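Putative uncharacterized protein (Dictyostelium purpureum, PDB 4R12) probably serves as an essential subunit of gamma-secretase, the protease complex that cleaves integral membrane proteins such as Notch receptors within the membrane. Local coordinates at residues Leu125-Asn130 and Thr375-Leu380; Gly197-Ser202 and His546-Leu551; Ile215-Pro220 and Val263-Trp268; Ile322-Gln327 and Pro382-Ser387; Arg330-Lys335 and Lys406-Tyr411. One frame throughout, in Å; residues are numbered along the deposited sequence.

Contact 1: Leu125-Asn130 and Thr375-Leu380; sequences LEWNPN and TTQTEL
Glu-379 OE1, which rests 3.6 Å from Leu-125 CD1, is held by two polar groups: the hydroxyl of Ser-123 and a water that donates to it over 2.7 Å. The same water donates to Leu-380 O and accepts from the indole nitrogen, with Trp-127 NE1 2.9 Å away, so one molecule ties the ring to a side chain and a backbone carbonyl of the facing loop. It lies in the ring plane, as suits an indole N-H. Further round the same edge, Trp-127 CZ2 comes to 3.3 Å from Glu-379 O, presenting a ring hydrogen to the carbonyl. A bend in Gln-377 (chi2 -52°) turns CD back on the chain; its CG meets Trp-127 CH2 at 3.9 Å, the amide standing 89° to the ring. The amide end then passes Leu-125, with Gln-377 NE2 3.9 Å from Leu-125 CD1. Long side chains with aliphatic stems suit this half-buried place, where carbon packs on carbon while the Glu-379 carboxylate and the indole N-H reach water. An alanine in place of Trp-127 would probably leave the bridging water without its indole donor and open a gap beside the Gln-377 stem. Tyr-112 and Tyr-405 meet the indole edge-to-face. The loop of 125-130, between strands 90-96 and 138-139 in the small-lobe family region, thus docks on the large-lobe loop that runs from strand 370-374 to helix 385-389, where Leu-380 turns back onto His-345 and Ala-347 of strand 339-347.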
# COMPACT_ATOMS: atom_id res chain seq x y z
N LEU A 125 -18.58 14.41 -2.61
CA LEU A 125 -17.64 14.27 -3.71
C LEU A 125 -17.37 12.80 -3.99
O LEU A 125 -17.50 11.95 -3.11
CB LEU A 125 -16.32 14.98 -3.40
CG LEU A 125 -16.34 16.48 -3.13
CD1 LEU A 125 -14.91 16.98 -2.97
CD2 LEU A 125 -17.06 17.23 -4.24
N GLU A 126 -17.02 12.52 -5.24
CA GLU A 126 -16.56 11.20 -5.65
C GLU A 126 -15.21 11.37 -6.33
O GLU A 126 -15.16 11.76 -7.50
CB GLU A 126 -17.54 10.53 -6.60
CG GLU A 126 -18.93 10.33 -6.00
CD GLU A 126 -19.81 9.45 -6.86
OE1 GLU A 126 -19.54 9.35 -8.08
OE2 GLU A 126 -20.77 8.86 -6.32
N TRP A 127 -14.14 11.09 -5.59
CA TRP A 127 -12.78 11.27 -6.09
C TRP A 127 -12.38 10.20 -7.11
O TRP A 127 -11.54 10.43 -7.97
CB TRP A 127 -11.80 11.27 -4.91
CG TRP A 127 -11.90 12.49 -4.06
CD1 TRP A 127 -12.60 12.64 -2.89
CD2 TRP A 127 -11.28 13.76 -4.32
NE1 TRP A 127 -12.46 13.94 -2.42
CE2 TRP A 127 -11.64 14.64 -3.28
CE3 TRP A 127 -10.44 14.23 -5.34
CZ2 TRP A 127 -11.20 15.96 -3.23
CZ3 TRP A 127 -10.00 15.54 -5.29
CH2 TRP A 127 -10.39 16.40 -4.24
N ASN A 128 -13.03 9.04 -7.00
CA ASN A 128 -12.77 7.88 -7.85
C ASN A 128 -14.09 7.44 -8.50
O ASN A 128 -14.59 6.35 -8.23
CB ASN A 128 -12.16 6.76 -6.97
CG ASN A 128 -11.69 5.54 -7.77
OD1 ASN A 128 -11.28 5.65 -8.92
ND2 ASN A 128 -11.75 4.36 -7.14
N PRO A 129 -14.69 8.32 -9.34
CA PRO A 129 -16.10 8.13 -9.73
C PRO A 129 -16.36 6.93 -10.65
O PRO A 129 -17.50 6.46 -10.75
CB PRO A 129 -16.44 9.46 -10.43
CG PRO A 129 -15.13 9.94 -10.97
CD PRO A 129 -14.11 9.53 -9.96
N ASN A 130 -15.32 6.42 -11.31
CA ASN A 130 -15.49 5.30 -12.22
C ASN A 130 -15.61 3.94 -11.50
O ASN A 130 -15.94 2.93 -12.12
CB ASN A 130 -14.31 5.26 -13.20
CG ASN A 130 -14.51 4.26 -14.32
OD1 ASN A 130 -13.69 3.36 -14.51
ND2 ASN A 130 -15.61 4.40 -15.06
N THR A 375 -5.60 23.27 -7.03
CA THR A 375 -6.86 22.56 -7.19
C THR A 375 -8.04 23.55 -7.22
O THR A 375 -7.90 24.70 -6.78
CB THR A 375 -7.06 21.53 -6.06
OG1 THR A 375 -8.25 20.78 -6.32
CG2 THR A 375 -7.16 22.21 -4.69
N THR A 376 -9.17 23.11 -7.76
CA THR A 376 -10.41 23.90 -7.77
C THR A 376 -11.37 23.38 -6.71
O THR A 376 -12.46 23.94 -6.47
CB THR A 376 -11.09 23.86 -9.16
OG1 THR A 376 -11.42 22.51 -9.51
CG2 THR A 376 -10.16 24.44 -10.23
N GLN A 377 -10.96 22.28 -6.07
CA GLN A 377 -11.80 21.62 -5.09
C GLN A 377 -11.63 22.28 -3.73
O GLN A 377 -10.56 22.77 -3.40
CB GLN A 377 -11.47 20.12 -5.05
CG GLN A 377 -11.77 19.40 -6.37
CD GLN A 377 -13.20 19.66 -6.88
OE1 GLN A 377 -13.39 20.31 -7.91
NE2 GLN A 377 -14.19 19.15 -6.17
N THR A 378 -12.71 22.29 -2.95
CA THR A 378 -12.69 22.94 -1.65
C THR A 378 -12.60 21.96 -0.49
O THR A 378 -12.68 22.35 0.68
CB THR A 378 -13.92 23.83 -1.45
OG1 THR A 378 -15.11 23.07 -1.76
CG2 THR A 378 -13.84 25.03 -2.38
N GLU A 379 -12.46 20.68 -0.83
CA GLU A 379 -12.16 19.62 0.13
C GLU A 379 -10.85 18.95 -0.28
O GLU A 379 -10.62 18.73 -1.47
CB GLU A 379 -13.28 18.58 0.19
CG GLU A 379 -14.64 19.10 0.63
CD GLU A 379 -15.67 17.98 0.76
OE1 GLU A 379 -15.29 16.80 0.58
OE2 GLU A 379 -16.85 18.28 1.03
N LEU A 380 -9.99 18.66 0.69
CA LEU A 380 -8.82 17.83 0.41
C LEU A 380 -9.26 16.45 -0.08
O LEU A 380 -10.32 15.96 0.32
CB LEU A 380 -7.95 17.66 1.65
CG LEU A 380 -7.07 18.80 2.16
CD1 LEU A 380 -6.18 18.22 3.23
CD2 LEU A 380 -6.22 19.42 1.05
O HOH W 1 -13.15 15.33 0.02

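Contact 2: Gly197-Ser202 and His546-Leu551; sequences GQSIWS and HNALSL
Gln-198 and Asn-547 lie side by side, pointing the same way, and join through their amides: Gln-198 NE2 donates to Asn-547 OD1 over 2.9 Å, nearly straight at 171°, on a lone pair of the oxygen. The two amide planes are 79° apart, and the bend in the glutamine (chi2 -67°) carries CD toward the neighbouring strand. A water on Gln-198 OE1 (2.7 Å) also reaches Asn-547 OD1 weakly. The backbones pair antiparallel on both sides of this couple: Gly-197 and Ala-548 exchange two bonds, Ala-548 N to Gly-197 O being 2.7 Å, and Ser-199 and His-546 exchange two more, Ser-199 N to His-546 O likewise 2.7 Å. The very extended backbone of Gly-197 suits a residue without a side chain, and the small CB of Ala-548 fits 3.7 Å from Ser-199 OG. That hydroxyl is bonded to the backbone N of Asn-269 and gives its proton to a second water, which donates to Asn-547 O. Farther out, a third water links Trp-201 NE1 and His-546 ND1 at the edges of both rings, while Asp-284 holds His-546 NE2 and Tyr-280 holds Asn-547 ND2. The arrangement is an antiparallel beta pairing in which a late strand, 542-548, is added beside strand 192-203, whose other neighbours include strand 262-268 of the large lobe, whose family is grouped with the zinc exopeptidases.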
# COMPACT_ATOMS: atom_id res chain seq x y z
N GLY A 197 0.08 -3.05 10.34
CA GLY A 197 1.49 -3.35 10.13
C GLY A 197 2.39 -2.35 10.79
O GLY A 197 2.05 -1.80 11.84
N GLN A 198 3.54 -2.09 10.16
CA GLN A 198 4.50 -1.13 10.66
C GLN A 198 4.74 0.02 9.68
O GLN A 198 4.99 -0.22 8.49
CB GLN A 198 5.84 -1.82 10.97
CG GLN A 198 5.76 -2.91 12.04
CD GLN A 198 5.45 -2.35 13.43
OE1 GLN A 198 6.09 -1.40 13.89
NE2 GLN A 198 4.48 -2.94 14.10
N SER A 199 4.66 1.25 10.18
CA SER A 199 5.11 2.43 9.44
C SER A 199 6.59 2.62 9.71
O SER A 199 7.14 1.98 10.60
CB SER A 199 4.34 3.69 9.87
OG SER A 199 2.93 3.51 9.75
N ILE A 200 7.24 3.49 8.93
CA ILE A 200 8.66 3.78 9.14
C ILE A 200 8.92 5.28 9.03
O ILE A 200 8.43 5.93 8.10
CB ILE A 200 9.58 3.06 8.11
CG1 ILE A 200 9.19 1.59 7.90
CG2 ILE A 200 11.06 3.11 8.55
CD1 ILE A 200 8.32 1.34 6.67
N TRP A 201 9.67 5.83 9.98
CA TRP A 201 10.07 7.23 9.87
C TRP A 201 11.57 7.39 10.07
O TRP A 201 12.24 6.50 10.62
CB TRP A 201 9.30 8.13 10.86
CG TRP A 201 9.53 7.85 12.31
CD1 TRP A 201 8.86 6.95 13.09
CD2 TRP A 201 10.48 8.49 13.17
NE1 TRP A 201 9.35 6.97 14.38
CE2 TRP A 201 10.35 7.91 14.45
CE3 TRP A 201 11.46 9.47 12.98
CZ2 TRP A 201 11.14 8.29 15.53
CZ3 TRP A 201 12.24 9.85 14.06
CH2 TRP A 201 12.07 9.27 15.32
N SER A 202 12.10 8.52 9.62
CA SER A 202 13.54 8.68 9.56
C SER A 202 13.93 10.13 9.53
O SER A 202 13.21 10.97 8.99
CB SER A 202 14.10 7.98 8.31
OG SER A 202 15.51 8.13 8.24
N HIS A 546 7.12 2.00 13.51
CA HIS A 546 6.03 2.30 14.44
C HIS A 546 4.75 1.54 14.08
O HIS A 546 4.42 1.40 12.90
CB HIS A 546 5.73 3.80 14.48
CG HIS A 546 5.10 4.24 15.77
ND1 HIS A 546 5.83 4.78 16.80
CD2 HIS A 546 3.83 4.15 16.21
CE1 HIS A 546 5.03 5.04 17.82
NE2 HIS A 546 3.80 4.66 17.49
N ASN A 547 4.05 1.04 15.10
CA ASN A 547 2.78 0.34 14.93
C ASN A 547 1.78 1.12 14.06
O ASN A 547 1.59 2.32 14.24
CB ASN A 547 2.10 0.09 16.28
CG ASN A 547 2.76 -1.00 17.11
OD1 ASN A 547 3.59 -1.78 16.62
ND2 ASN A 547 2.37 -1.08 18.37
N ALA A 548 1.14 0.41 13.13
CA ALA A 548 0.04 0.96 12.35
C ALA A 548 -1.15 0.03 12.56
O ALA A 548 -1.20 -1.06 12.00
CB ALA A 548 0.41 1.08 10.88
N LEU A 549 -2.08 0.47 13.40
CA LEU A 549 -3.14 -0.37 13.95
C LEU A 549 -4.29 0.50 14.41
O LEU A 549 -4.08 1.55 15.02
CB LEU A 549 -2.61 -1.22 15.12
CG LEU A 549 -3.61 -2.10 15.90
CD1 LEU A 549 -4.10 -3.26 15.05
CD2 LEU A 549 -2.99 -2.63 17.21
N SER A 550 -5.51 0.07 14.10
CA SER A 550 -6.69 0.83 14.48
C SER A 550 -6.73 1.05 15.98
O SER A 550 -6.37 0.17 16.75
CB SER A 550 -7.96 0.10 14.03
OG SER A 550 -9.12 0.81 14.44
N LEU A 551 -7.16 2.24 16.39
CA LEU A 551 -7.34 2.52 17.81
C LEU A 551 -8.59 1.81 18.36
O LEU A 551 -8.84 1.82 19.58
CB LEU A 551 -7.44 4.03 18.04
CG LEU A 551 -6.17 4.84 17.75
CD1 LEU A 551 -6.44 6.33 17.98
CD2 LEU A 551 -5.00 4.38 18.59
O HOH W 2 6.94 -1.76 16.42
O HOH W 3 2.30 4.22 12.26
O HOH W 4 8.58 4.95 16.29

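Contact 3: Ile215-Pro220 and Val263-Trp268; sequences ILVMLP and VVFAFW
Met-218 runs past Trp-268 NE1 from CB to CE. Its CB lies 3.6 Å from Trp-268 NE1 and also 4.0 Å from Ala-266 CB, a small partner that leaves room for it. CG, set between the backbone N and the carbonyl carbon (chi1 71°), comes 3.8 Å from Trp-268 NE1. Next, SD takes up the indole N-H in a weak hydrogen bond, Trp-268 NE1 to Met-218 SD 3.3 Å and straight at 171°; the sulfur sits in the ring plane at the edge, a Met-aromatic contact. Beyond it, CE stays 4.1 Å from Trp-268 NE1 and packs on Ser-385 of helix 385-389. Ala-266 CB covers one face of the indole near its rim. On the same side of the sheet, Leu-216 CD1 meets Val-264 CG1 at 3.8 Å. The other side carries Val-217 with Phe-265 and Leu-219 with Phe-267, where Leu-219 CD1 reaches Phe-267 CD2 at 3.7 Å; these large apolar groups suit a surface buried under helix 234-252. Five backbone bonds hold the strands in parallel register. Two adjacent parallel strands joined through a helix that covers one side form a beta-alpha-beta unit, as in the alpha/beta fold of zinc exopeptidases, to whose clan the large lobe belongs.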
# COMPACT_ATOMS: atom_id res chain seq x y z
N ILE A 215 10.06 19.77 9.60
CA ILE A 215 9.37 19.62 8.32
C ILE A 215 9.04 18.14 8.16
O ILE A 215 9.93 17.30 8.15
CB ILE A 215 10.24 20.08 7.13
CG1 ILE A 215 10.75 21.51 7.33
CG2 ILE A 215 9.48 19.93 5.81
CD1 ILE A 215 9.66 22.51 7.50
N LEU A 216 7.76 17.81 8.06
CA LEU A 216 7.34 16.43 7.89
C LEU A 216 7.02 16.17 6.42
O LEU A 216 6.13 16.80 5.84
CB LEU A 216 6.12 16.13 8.76
CG LEU A 216 5.57 14.71 8.64
CD1 LEU A 216 6.65 13.69 9.04
CD2 LEU A 216 4.31 14.56 9.48
N VAL A 217 7.75 15.24 5.82
CA VAL A 217 7.52 14.86 4.44
C VAL A 217 7.07 13.40 4.44
O VAL A 217 7.80 12.54 4.89
CB VAL A 217 8.78 15.04 3.58
CG1 VAL A 217 8.51 14.62 2.14
CG2 VAL A 217 9.28 16.48 3.66
N MET A 218 5.88 13.12 3.93
CA MET A 218 5.27 11.82 4.18
C MET A 218 4.45 11.32 3.02
O MET A 218 4.13 12.08 2.09
CB MET A 218 4.38 11.90 5.41
CG MET A 218 3.11 12.70 5.16
SD MET A 218 2.36 13.16 6.73
CE MET A 218 0.69 13.57 6.19
N LEU A 219 4.10 10.03 3.09
CA LEU A 219 3.24 9.41 2.10
C LEU A 219 2.68 8.12 2.67
O LEU A 219 3.24 7.54 3.61
CB LEU A 219 4.01 9.12 0.80
CG LEU A 219 5.30 8.29 0.81
CD1 LEU A 219 5.03 6.78 0.93
CD2 LEU A 219 6.13 8.59 -0.45
N PRO A 220 1.56 7.65 2.09
CA PRO A 220 1.04 6.32 2.41
C PRO A 220 1.68 5.29 1.49
O PRO A 220 1.53 5.43 0.28
CB PRO A 220 -0.46 6.47 2.14
CG PRO A 220 -0.53 7.48 1.02
CD PRO A 220 0.65 8.42 1.22
N VAL A 263 14.23 17.73 9.23
CA VAL A 263 13.33 17.09 8.29
C VAL A 263 13.10 15.66 8.74
O VAL A 263 14.06 14.91 8.99
CB VAL A 263 13.86 17.13 6.84
CG1 VAL A 263 12.90 16.41 5.92
CG2 VAL A 263 14.03 18.57 6.38
N VAL A 264 11.84 15.28 8.85
CA VAL A 264 11.45 13.91 9.15
C VAL A 264 10.68 13.33 7.97
O VAL A 264 9.73 13.92 7.48
CB VAL A 264 10.57 13.83 10.43
CG1 VAL A 264 9.95 12.45 10.57
CG2 VAL A 264 11.40 14.17 11.65
N PHE A 265 11.13 12.17 7.49
CA PHE A 265 10.45 11.49 6.40
C PHE A 265 9.60 10.39 6.99
O PHE A 265 10.10 9.61 7.83
CB PHE A 265 11.46 10.91 5.40
CG PHE A 265 12.46 11.92 4.89
CD1 PHE A 265 12.16 12.74 3.81
CD2 PHE A 265 13.69 12.06 5.50
CE1 PHE A 265 13.07 13.67 3.34
CE2 PHE A 265 14.62 12.99 5.04
CZ PHE A 265 14.29 13.80 3.96
N ALA A 266 8.34 10.29 6.60
CA ALA A 266 7.50 9.23 7.15
C ALA A 266 6.80 8.42 6.06
O ALA A 266 6.19 8.98 5.14
CB ALA A 266 6.46 9.81 8.15
N PHE A 267 6.89 7.09 6.18
CA PHE A 267 6.23 6.17 5.28
C PHE A 267 5.13 5.44 6.06
O PHE A 267 5.44 4.51 6.81
CB PHE A 267 7.23 5.15 4.70
CG PHE A 267 8.29 5.76 3.81
CD1 PHE A 267 9.33 6.51 4.34
CD2 PHE A 267 8.23 5.58 2.43
CE1 PHE A 267 10.30 7.07 3.51
CE2 PHE A 267 9.20 6.14 1.60
CZ PHE A 267 10.24 6.87 2.13
N TRP A 268 3.88 5.87 5.91
CA TRP A 268 2.77 5.37 6.74
C TRP A 268 2.24 4.06 6.17
O TRP A 268 2.00 3.96 4.96
CB TRP A 268 1.60 6.37 6.84
CG TRP A 268 1.95 7.72 7.37
CD1 TRP A 268 1.72 8.92 6.75
CD2 TRP A 268 2.59 8.02 8.62
NE1 TRP A 268 2.17 9.95 7.54
CE2 TRP A 268 2.72 9.43 8.69
CE3 TRP A 268 3.07 7.25 9.68
CZ2 TRP A 268 3.30 10.07 9.78
CZ3 TRP A 268 3.64 7.89 10.76
CH2 TRP A 268 3.75 9.28 10.80

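Contact 4: Ile322-Gln327 and Pro382-Ser387; sequences IIELNQ and PSSSMS
Glu-324 stretches straight out to the serines of 383-385: CG is anti to the backbone N (chi1 -180°), CD is also anti (chi2 178°), and the carboxylate arrives where the chain turns into helix 385-389. Both of its oxygens take two bonds. Glu-324 OE1 accepts Ser-385 N at 2.8 Å on its syn side, tilted from the carboxylate plane, and the hydroxyl of the same residue on its anti lone pair, Ser-385 OG to Glu-324 OE1 being 2.7 Å. The serine turns its OG anti to its own carbonyl carbon (chi1 -69°), which lets one short residue grip with both backbone and side chain. Glu-324 OE2 accepts Ser-384 N at 2.8 Å from the syn side, and Asn-326 ND2 at 2.9 Å from above the carboxylate plane. Four donors thus satisfy a buried acid and should fix its rotation. Just beyond the carboxylate stands Ser-383 CB, 3.3 Å from Glu-324 OE1, a fit that small side chains permit; the hydroxyls of Ser-383 and Ser-384 turn elsewhere, to Pro-381 O and Glu-271. Ile-322 CG2 packs 3.8 Å from Ser-385 OG. Strand 319-325, flanked by parallel strands 214-220 and 397-401, carries helix 385-389 on this side, while Ile-323 and Leu-325 face helix 427-441 on the other.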
# COMPACT_ATOMS: atom_id res chain seq x y z
N ILE A 322 3.79 20.30 6.72
CA ILE A 322 3.59 18.93 6.26
C ILE A 322 3.49 18.89 4.75
O ILE A 322 2.67 19.58 4.15
CB ILE A 322 2.31 18.32 6.87
CG1 ILE A 322 2.46 18.19 8.39
CG2 ILE A 322 2.02 16.96 6.24
CD1 ILE A 322 1.19 17.70 9.10
N ILE A 323 4.35 18.08 4.13
CA ILE A 323 4.27 17.81 2.71
C ILE A 323 3.89 16.33 2.49
O ILE A 323 4.56 15.43 3.01
CB ILE A 323 5.63 18.09 2.01
CG1 ILE A 323 6.18 19.46 2.43
CG2 ILE A 323 5.50 17.99 0.49
CD1 ILE A 323 5.35 20.62 1.92
N GLU A 324 2.83 16.08 1.74
CA GLU A 324 2.42 14.71 1.45
C GLU A 324 2.44 14.43 -0.05
O GLU A 324 1.96 15.24 -0.85
CB GLU A 324 1.02 14.41 2.00
CG GLU A 324 0.55 12.97 1.71
CD GLU A 324 -0.81 12.66 2.30
OE1 GLU A 324 -1.37 13.55 2.98
OE2 GLU A 324 -1.33 11.53 2.07
N LEU A 325 3.00 13.29 -0.42
CA LEU A 325 2.91 12.80 -1.78
C LEU A 325 1.73 11.84 -1.88
O LEU A 325 1.64 10.90 -1.11
CB LEU A 325 4.21 12.09 -2.17
CG LEU A 325 5.47 12.91 -1.92
CD1 LEU A 325 6.66 12.15 -2.47
CD2 LEU A 325 5.36 14.30 -2.55
N ASN A 326 0.80 12.07 -2.81
CA ASN A 326 -0.36 11.21 -2.87
C ASN A 326 -0.91 11.08 -4.28
O ASN A 326 -1.77 11.87 -4.71
CB ASN A 326 -1.45 11.72 -1.92
CG ASN A 326 -2.46 10.64 -1.57
OD1 ASN A 326 -3.09 10.07 -2.46
ND2 ASN A 326 -2.58 10.31 -0.28
N GLN A 327 -0.39 10.06 -4.97
CA GLN A 327 -0.57 9.78 -6.41
C GLN A 327 0.07 10.85 -7.29
O GLN A 327 -0.55 11.86 -7.64
CB GLN A 327 -2.06 9.61 -6.75
CG GLN A 327 -2.77 8.57 -5.87
CD GLN A 327 -4.07 8.07 -6.49
OE1 GLN A 327 -4.09 7.05 -7.20
NE2 GLN A 327 -5.16 8.79 -6.26
N PRO A 382 -8.76 12.22 -0.25
CA PRO A 382 -8.34 11.28 0.79
C PRO A 382 -6.82 11.28 0.93
O PRO A 382 -6.12 11.04 -0.05
CB PRO A 382 -8.82 9.92 0.25
CG PRO A 382 -9.90 10.24 -0.70
CD PRO A 382 -9.58 11.59 -1.29
N SER A 383 -6.34 11.58 2.13
CA SER A 383 -4.91 11.75 2.34
C SER A 383 -4.56 11.61 3.81
O SER A 383 -5.39 11.88 4.68
CB SER A 383 -4.43 13.11 1.83
OG SER A 383 -5.17 14.15 2.43
N SER A 384 -3.33 11.19 4.06
CA SER A 384 -2.82 11.00 5.42
C SER A 384 -2.74 12.30 6.20
O SER A 384 -2.74 12.28 7.44
CB SER A 384 -1.43 10.34 5.35
OG SER A 384 -1.56 9.02 4.86
N SER A 385 -2.64 13.42 5.48
CA SER A 385 -2.64 14.74 6.10
C SER A 385 -3.92 14.98 6.90
O SER A 385 -3.93 15.74 7.86
CB SER A 385 -2.47 15.83 5.05
OG SER A 385 -1.17 15.81 4.49
N MET A 386 -5.00 14.34 6.47
CA MET A 386 -6.26 14.43 7.20
C MET A 386 -6.12 14.05 8.68
O MET A 386 -6.82 14.60 9.54
CB MET A 386 -7.31 13.55 6.54
CG MET A 386 -7.80 14.09 5.21
SD MET A 386 -9.04 13.00 4.46
CE MET A 386 -9.76 14.12 3.26
N SER A 387 -5.22 13.12 8.98
CA SER A 387 -5.04 12.70 10.37
C SER A 387 -4.45 13.84 11.19
O SER A 387 -4.83 14.04 12.35
CB SER A 387 -4.15 11.46 10.46
OG SER A 387 -4.73 10.39 9.75

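Contact 5: Arg330-Lys335 and Lys406-Tyr411; sequences RAQLDK and KYSNPY
Pro-410 lays CD over one face of the Arg-330 guanidinium, 3.5 Å above the plane and toward its rim, the two side chains meeting tip to tip. In the plane, at the edge, sits a water that accepts from Arg-330 NH2 over 2.6 Å; NH1 is taken by Asn-421 O. The flat cation suits a place where one proline CH2 packs on its face while NH1 and NH2 meet oxygens. A bend in the arginine (chi3 81°) swings NE toward the facing loop, where Arg-330 NE makes a weak bond to Ser-408 O, 3.3 Å long and only 125° at the hydrogen. The second flat group, the Gln-332 amide, folds back so that NE2 donates in its own plane to Arg-330 O at 2.9 Å; Gln-332 NE2 also lies 3.6 Å from Ser-408 CB. An alanine at Gln-332 would probably leave Arg-330 O without this donor and bare the flank of Ser-408. The serine hydroxyl is bonded to Asp-402 O, and Asn-409 OD1, which also accepts from Asn-421 ND2, closes an Asx turn onto Tyr-411 N. This surface contact brings the start of strand 332-334, which pairs with strand 339-347, against the loop between strand 397-401 and helix 427-441, with Asp-235 of helix 234-252 touching Arg-330 and Asn-409.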
# COMPACT_ATOMS: atom_id res chain seq x y z
N ARG A 330 1.08 10.01 -12.49
CA ARG A 330 0.37 10.27 -13.73
C ARG A 330 0.09 11.74 -13.93
O ARG A 330 -1.05 12.10 -14.23
CB ARG A 330 -0.95 9.52 -13.78
CG ARG A 330 -0.82 8.12 -14.25
CD ARG A 330 -2.18 7.44 -14.34
NE ARG A 330 -2.91 7.77 -15.56
CZ ARG A 330 -2.77 7.14 -16.72
NH1 ARG A 330 -1.89 6.16 -16.86
NH2 ARG A 330 -3.52 7.51 -17.76
N ALA A 331 1.11 12.57 -13.77
CA ALA A 331 0.95 13.99 -14.05
C ALA A 331 0.35 14.16 -15.45
O ALA A 331 0.67 13.40 -16.37
CB ALA A 331 2.28 14.70 -13.92
N GLN A 332 -0.55 15.14 -15.58
CA GLN A 332 -1.33 15.39 -16.80
C GLN A 332 -0.65 16.34 -17.76
O GLN A 332 -0.25 17.44 -17.37
CB GLN A 332 -2.69 15.99 -16.43
CG GLN A 332 -3.53 15.11 -15.54
CD GLN A 332 -3.94 13.84 -16.25
OE1 GLN A 332 -4.94 13.81 -16.98
NE2 GLN A 332 -3.17 12.78 -16.04
N LEU A 333 -0.55 15.95 -19.02
CA LEU A 333 0.04 16.82 -20.04
C LEU A 333 -0.78 18.09 -20.26
O LEU A 333 -1.98 18.03 -20.52
CB LEU A 333 0.20 16.06 -21.34
CG LEU A 333 0.83 16.83 -22.49
CD1 LEU A 333 2.20 17.38 -22.10
CD2 LEU A 333 0.93 15.92 -23.70
N ASP A 334 -0.13 19.24 -20.14
CA ASP A 334 -0.77 20.52 -20.48
C ASP A 334 -0.28 20.92 -21.87
O ASP A 334 0.91 21.15 -22.06
CB ASP A 334 -0.42 21.60 -19.43
CG ASP A 334 -1.14 22.94 -19.67
OD1 ASP A 334 -1.47 23.27 -20.83
OD2 ASP A 334 -1.35 23.67 -18.69
N LYS A 335 -1.19 20.98 -22.83
CA LYS A 335 -0.81 21.27 -24.22
C LYS A 335 -0.24 22.68 -24.39
O LYS A 335 0.58 22.91 -25.27
CB LYS A 335 -1.99 21.06 -25.17
CG LYS A 335 -2.14 19.63 -25.68
CD LYS A 335 -2.80 19.58 -27.06
CE LYS A 335 -4.23 19.07 -27.00
NZ LYS A 335 -4.88 19.06 -28.35
N LYS A 406 -11.36 14.54 -10.05
CA LYS A 406 -11.36 13.11 -10.38
C LYS A 406 -9.93 12.55 -10.53
O LYS A 406 -9.09 13.13 -11.20
CB LYS A 406 -12.15 12.89 -11.69
CG LYS A 406 -11.99 11.53 -12.35
CD LYS A 406 -12.85 11.42 -13.64
CE LYS A 406 -12.81 9.98 -14.20
NZ LYS A 406 -14.03 9.63 -14.98
N TYR A 407 -9.67 11.42 -9.87
CA TYR A 407 -8.36 10.76 -9.94
C TYR A 407 -7.86 10.63 -11.38
O TYR A 407 -8.63 10.28 -12.28
CB TYR A 407 -8.43 9.35 -9.33
CG TYR A 407 -8.40 9.26 -7.81
CD1 TYR A 407 -8.12 10.36 -7.02
CD2 TYR A 407 -8.63 8.04 -7.18
CE1 TYR A 407 -8.08 10.25 -5.62
CE2 TYR A 407 -8.59 7.92 -5.79
CZ TYR A 407 -8.32 9.03 -5.02
OH TYR A 407 -8.28 8.90 -3.65
N SER A 408 -6.58 10.89 -11.60
CA SER A 408 -5.98 10.58 -12.89
C SER A 408 -5.72 9.06 -13.03
O SER A 408 -5.80 8.51 -14.12
CB SER A 408 -4.67 11.37 -13.07
OG SER A 408 -4.96 12.77 -13.06
N ASN A 409 -5.41 8.41 -11.91
CA ASN A 409 -5.30 6.95 -11.85
C ASN A 409 -6.57 6.25 -12.35
O ASN A 409 -7.61 6.29 -11.69
CB ASN A 409 -5.02 6.53 -10.40
CG ASN A 409 -4.57 5.06 -10.28
OD1 ASN A 409 -4.63 4.29 -11.24
ND2 ASN A 409 -4.14 4.67 -9.08
N PRO A 410 -6.50 5.59 -13.52
CA PRO A 410 -7.67 4.90 -14.06
C PRO A 410 -7.85 3.48 -13.51
O PRO A 410 -8.84 2.81 -13.84
CB PRO A 410 -7.39 4.87 -15.56
CG PRO A 410 -5.89 4.79 -15.64
CD PRO A 410 -5.35 5.56 -14.46
N TYR A 411 -6.92 3.03 -12.68
CA TYR A 411 -6.98 1.68 -12.13
C TYR A 411 -6.75 1.69 -10.63
O TYR A 411 -5.99 0.87 -10.11
CB TYR A 411 -5.94 0.78 -12.84
CG TYR A 411 -6.29 0.56 -14.28
CD1 TYR A 411 -7.42 -0.16 -14.63
CD2 TYR A 411 -5.51 1.09 -15.30
CE1 TYR A 411 -7.76 -0.36 -15.97
CE2 TYR A 411 -5.84 0.90 -16.64
CZ TYR A 411 -6.96 0.18 -16.96
OH TYR A 411 -7.30 -0.01 -18.29
O HOH W 5 -4.42 9.78 -16.85

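Contacts 2, 3 and 4 follow one another across neighbouring strands: 542-548 beside 192-203, then 262-268, 214-220 and 319-325, with centres about 12 Å (contacts 2 and 3) and 9 Å (3 and 4) apart. Along the chain, contact 3 closes before contact 4 opens, and both fall within the span bridged by contact 2, so residues distant in sequence pair beside the strands of the large lobe. Contacts 1 and 5, centres about 13 Å apart, gather loops at the lobe junction; Trp-127 O probably bonds Tyr-407 N. Both touch contact 4, through Pro-382 on Trp-127 and Gln-327 on Asn-409. The small-lobe loop is thereby tied to loops continuing from the large-lobe strands.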